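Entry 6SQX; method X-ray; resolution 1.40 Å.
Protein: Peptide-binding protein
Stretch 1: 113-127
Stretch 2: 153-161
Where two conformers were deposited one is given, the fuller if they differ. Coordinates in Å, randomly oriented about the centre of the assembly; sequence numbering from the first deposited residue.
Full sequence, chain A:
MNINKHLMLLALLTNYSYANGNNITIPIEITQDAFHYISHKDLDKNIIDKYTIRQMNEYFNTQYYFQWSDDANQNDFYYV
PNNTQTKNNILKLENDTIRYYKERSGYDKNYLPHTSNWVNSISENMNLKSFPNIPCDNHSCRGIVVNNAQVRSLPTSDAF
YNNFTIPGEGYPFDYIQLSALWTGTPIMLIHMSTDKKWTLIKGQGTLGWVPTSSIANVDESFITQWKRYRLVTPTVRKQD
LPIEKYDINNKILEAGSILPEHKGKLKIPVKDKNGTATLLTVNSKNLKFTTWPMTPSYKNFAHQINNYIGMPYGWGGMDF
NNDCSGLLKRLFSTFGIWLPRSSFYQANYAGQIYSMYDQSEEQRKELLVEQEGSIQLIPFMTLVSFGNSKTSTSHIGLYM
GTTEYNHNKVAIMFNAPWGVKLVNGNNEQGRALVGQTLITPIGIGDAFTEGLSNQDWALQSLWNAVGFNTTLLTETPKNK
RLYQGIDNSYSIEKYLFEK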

# COMPACT_ATOMS: atom_id res chain seq x y z
N PRO A 113 -14.76 17.55 17.75
CA PRO A 113 -14.56 18.54 16.70
C PRO A 113 -13.21 19.21 16.86
O PRO A 113 -12.77 19.53 17.97
CB PRO A 113 -15.69 19.55 16.94
CG PRO A 113 -16.68 18.87 17.82
CD PRO A 113 -15.95 17.81 18.58
N HIS A 114 -12.53 19.41 15.73
CA HIS A 114 -11.31 20.20 15.75
C HIS A 114 -11.61 21.66 16.10
O HIS A 114 -12.62 22.24 15.68
CB HIS A 114 -10.64 20.17 14.38
CG HIS A 114 -9.78 18.96 14.19
ND1 HIS A 114 -8.67 18.70 14.98
CD2 HIS A 114 -9.83 17.94 13.29
CE1 HIS A 114 -8.10 17.58 14.59
NE2 HIS A 114 -8.79 17.09 13.58
N THR A 115 -10.71 22.25 16.88
CA THR A 115 -10.73 23.69 17.07
C THR A 115 -10.55 24.39 15.73
O THR A 115 -9.94 23.86 14.79
CB THR A 115 -9.62 24.09 18.03
OG1 THR A 115 -8.35 23.80 17.43
CG2 THR A 115 -9.73 23.27 19.32
N SER A 116 -11.08 25.62 15.64
CA SER A 116 -11.09 26.35 14.38
C SER A 116 -9.69 26.68 13.87
O SER A 116 -9.51 26.86 12.66
CB SER A 116 -11.89 27.64 14.55
OG SER A 116 -11.45 28.31 15.72
N ASN A 117 -8.69 26.74 14.76
CA ASN A 117 -7.34 27.15 14.39
C ASN A 117 -6.33 26.01 14.50
O ASN A 117 -5.13 26.28 14.59
CB ASN A 117 -6.92 28.29 15.31
CG ASN A 117 -6.76 27.82 16.75
OD1 ASN A 117 -7.29 26.76 17.14
ND2 ASN A 117 -6.02 28.60 17.55
N TRP A 118 -6.77 24.75 14.50
CA TRP A 118 -5.87 23.67 14.89
C TRP A 118 -4.71 23.47 13.92
O TRP A 118 -3.66 22.97 14.33
CB TRP A 118 -6.65 22.37 15.11
CG TRP A 118 -6.87 21.63 13.87
CD1 TRP A 118 -7.76 21.93 12.87
CD2 TRP A 118 -6.19 20.43 13.45
NE1 TRP A 118 -7.68 20.98 11.87
CE2 TRP A 118 -6.72 20.06 12.19
CE3 TRP A 118 -5.19 19.62 14.02
CZ2 TRP A 118 -6.28 18.93 11.49
CZ3 TRP A 118 -4.77 18.49 13.34
CH2 TRP A 118 -5.30 18.17 12.08
N VAL A 119 -4.87 23.86 12.65
CA VAL A 119 -3.77 23.73 11.69
C VAL A 119 -2.66 24.74 11.96
O VAL A 119 -1.50 24.52 11.58
CB VAL A 119 -4.32 23.82 10.25
CG1 VAL A 119 -3.23 23.58 9.22
CG2 VAL A 119 -5.46 22.83 10.06
N ASN A 120 -2.98 25.86 12.62
CA ASN A 120 -2.00 26.93 12.78
C ASN A 120 -0.74 26.43 13.49
O ASN A 120 0.38 26.71 13.06
CB ASN A 120 -2.60 28.14 13.49
CG ASN A 120 -3.59 28.86 12.63
OD1 ASN A 120 -3.75 28.51 11.46
ND2 ASN A 120 -4.25 29.87 13.18
N SER A 121 -0.92 25.68 14.59
CA SER A 121 0.25 25.21 15.33
C SER A 121 1.06 24.23 14.49
O SER A 121 2.29 24.21 14.56
CB SER A 121 -0.20 24.55 16.64
OG SER A 121 -0.72 23.25 16.42
N ILE A 122 0.38 23.43 13.68
CA ILE A 122 1.06 22.49 12.80
C ILE A 122 1.84 23.23 11.72
O ILE A 122 3.00 22.91 11.43
CB ILE A 122 0.07 21.48 12.21
CG1 ILE A 122 -0.54 20.64 13.33
CG2 ILE A 122 0.74 20.59 11.15
CD1 ILE A 122 -1.69 19.82 12.88
N SER A 123 1.20 24.21 11.07
CA SER A 123 1.87 25.00 10.04
C SER A 123 3.11 25.69 10.60
O SER A 123 4.17 25.72 9.95
CB SER A 123 0.90 26.02 9.45
OG SER A 123 1.57 26.97 8.64
N GLU A 124 3.00 26.26 11.80
CA GLU A 124 4.16 26.85 12.45
C GLU A 124 5.29 25.84 12.57
O GLU A 124 6.44 26.11 12.20
CB GLU A 124 3.81 27.34 13.86
CG GLU A 124 3.05 28.65 13.94
CD GLU A 124 2.92 29.11 15.38
OE1 GLU A 124 3.93 29.60 15.94
OE2 GLU A 124 1.83 28.96 15.96
N ASN A 125 4.97 24.65 13.10
CA ASN A 125 5.99 23.63 13.35
C ASN A 125 6.61 23.12 12.05
O ASN A 125 7.77 22.68 12.05
CB ASN A 125 5.34 22.48 14.11
CG ASN A 125 6.35 21.58 14.83
OD1 ASN A 125 7.43 22.03 15.25
ND2 ASN A 125 5.99 20.31 14.99
N MET A 126 5.85 23.14 10.95
CA MET A 126 6.41 22.74 9.66
C MET A 126 7.51 23.68 9.20
O MET A 126 8.40 23.25 8.45
CB MET A 126 5.30 22.65 8.60
CG MET A 126 4.34 21.52 8.89
SD MET A 126 2.84 21.61 7.90
CE MET A 126 3.41 21.16 6.26
N ASN A 127 7.44 24.95 9.59
CA ASN A 127 8.50 25.93 9.31
C ASN A 127 8.95 25.90 7.85
O ASN A 127 10.14 25.75 7.54
CB ASN A 127 9.68 25.74 10.27
CG ASN A 127 10.74 26.83 10.11
OD1 ASN A 127 10.44 27.97 9.75
ND2 ASN A 127 11.99 26.47 10.34
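Stretch 2 153-161: SLPTSDAFY

An irregular segment of chain can pack on a helix by matching its residues to successive turns while supplying its own backbone groups as hydrogen-bond partners, and the segment Ser 153 to Tyr 161 illustrates the point. It has no regular helix or strand; most of its residues are extended, with Leu 154 at phi/psi -132/154 and Thr 156 at -159/144. Its direction is opposite to that of the first stretch: Pro 155 lies nearest Ile 122 (CA to CA 6.8 Å), whereas Phe 160 lies nearest His 114 (CA to CA 8.2 Å), ahead of the helix.

Apolar contacts dominate the early part of the segment. Ile 122 points toward it and sets CG2 3.9 Å from Leu 154 CB and 3.8 Å from Pro 155 CD, while its CD1 lies 3.9 Å from Thr 156 CG2. One turn on, the CA-to-CB bond of Met 126 points sideways, but the side chain reaches across: SD comes within 3.7 Å of Leu 154 CD2, and CG within 3.5 Å of Pro 155 CG. Four residues before Ile 122, Trp 118 makes looser contacts, with CZ3 4.4 Å from Thr 156 CG2 and CZ2 4.3 Å from Phe 160 CD2, the latter contact at the edge of the phenylalanine ring.

Polar contacts secure the later part. His 114 NE2 donates a hydrogen bond to Ala 159 O (2.7 Å), so the backbone of Ala 159 is held although its methyl group points away. Asp 158 OD2 also approaches the edge of the imidazole, 3.5 Å from His 114 CE1. Asp 158 N donates to Thr 156 OG1 (3.0 Å), bracing the intervening bend locally.

A water completes the interface near Pro 155, accepting from Asn 125 ND2 (2.9 Å) and donating to Pro 155 O (2.7 Å). Altogether, 514 Å² is buried, summed over both sides.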

# COMPACT_ATOMS: atom_id res chain seq x y z
N SER A 153 0.37 13.17 6.37
CA SER A 153 0.45 14.29 5.44
C SER A 153 0.87 15.59 6.11
O SER A 153 1.31 16.51 5.42
CB SER A 153 -0.89 14.47 4.74
OG SER A 153 -1.89 14.92 5.63
N LEU A 154 0.69 15.72 7.42
CA LEU A 154 1.11 16.83 8.26
C LEU A 154 1.80 16.23 9.47
O LEU A 154 1.51 15.09 9.84
CB LEU A 154 -0.12 17.60 8.77
CG LEU A 154 -0.92 18.35 7.70
CD1 LEU A 154 -2.19 18.92 8.34
CD2 LEU A 154 -0.06 19.46 7.08
N PRO A 155 2.70 16.96 10.11
CA PRO A 155 3.46 16.37 11.25
C PRO A 155 2.63 16.35 12.52
O PRO A 155 2.79 17.19 13.43
CB PRO A 155 4.68 17.29 11.36
CG PRO A 155 4.19 18.63 10.82
CD PRO A 155 3.28 18.24 9.66
N THR A 156 1.73 15.37 12.59
CA THR A 156 0.85 15.22 13.74
C THR A 156 0.33 13.80 13.77
O THR A 156 0.11 13.19 12.71
CB THR A 156 -0.35 16.20 13.71
OG1 THR A 156 -1.17 16.05 14.89
CG2 THR A 156 -1.21 15.97 12.47
N SER A 157 0.19 13.28 14.99
CA SER A 157 -0.48 12.00 15.20
C SER A 157 -1.98 12.17 15.35
O SER A 157 -2.70 11.16 15.41
CB SER A 157 0.10 11.29 16.42
OG SER A 157 0.00 12.10 17.57
N ASP A 158 -2.46 13.40 15.42
CA ASP A 158 -3.89 13.63 15.53
C ASP A 158 -4.53 13.36 14.18
O ASP A 158 -3.86 13.43 13.15
CB ASP A 158 -4.13 15.08 15.93
CG ASP A 158 -5.50 15.29 16.59
OD1 ASP A 158 -6.25 14.30 16.75
OD2 ASP A 158 -5.83 16.44 16.97
N ALA A 159 -5.80 12.96 14.21
CA ALA A 159 -6.53 12.55 13.03
C ALA A 159 -7.30 13.71 12.43
O ALA A 159 -7.59 14.71 13.12
CB ALA A 159 -7.53 11.44 13.38
N PHE A 160 -7.68 13.55 11.15
CA PHE A 160 -8.76 14.34 10.55
C PHE A 160 -9.78 13.34 10.01
O PHE A 160 -9.53 12.70 8.98
CB PHE A 160 -8.30 15.26 9.42
CG PHE A 160 -9.41 16.11 8.86
CD1 PHE A 160 -10.27 15.62 7.89
CD2 PHE A 160 -9.63 17.37 9.36
CE1 PHE A 160 -11.33 16.38 7.41
CE2 PHE A 160 -10.69 18.15 8.88
CZ PHE A 160 -11.54 17.64 7.90
N TYR A 161 -10.90 13.21 10.73
CA TYR A 161 -12.04 12.41 10.30
C TYR A 161 -13.16 13.34 9.85
O TYR A 161 -13.34 14.43 10.39
CB TYR A 161 -12.59 11.59 11.46
CG TYR A 161 -11.67 10.53 11.98
CD1 TYR A 161 -11.34 9.41 11.18
CD2 TYR A 161 -11.18 10.60 13.28
CE1 TYR A 161 -10.49 8.41 11.67
CE2 TYR A 161 -10.37 9.58 13.80
CZ TYR A 161 -10.01 8.51 12.98
OH TYR A 161 -9.20 7.50 13.47
O HOH W 1 3.26 19.75 14.20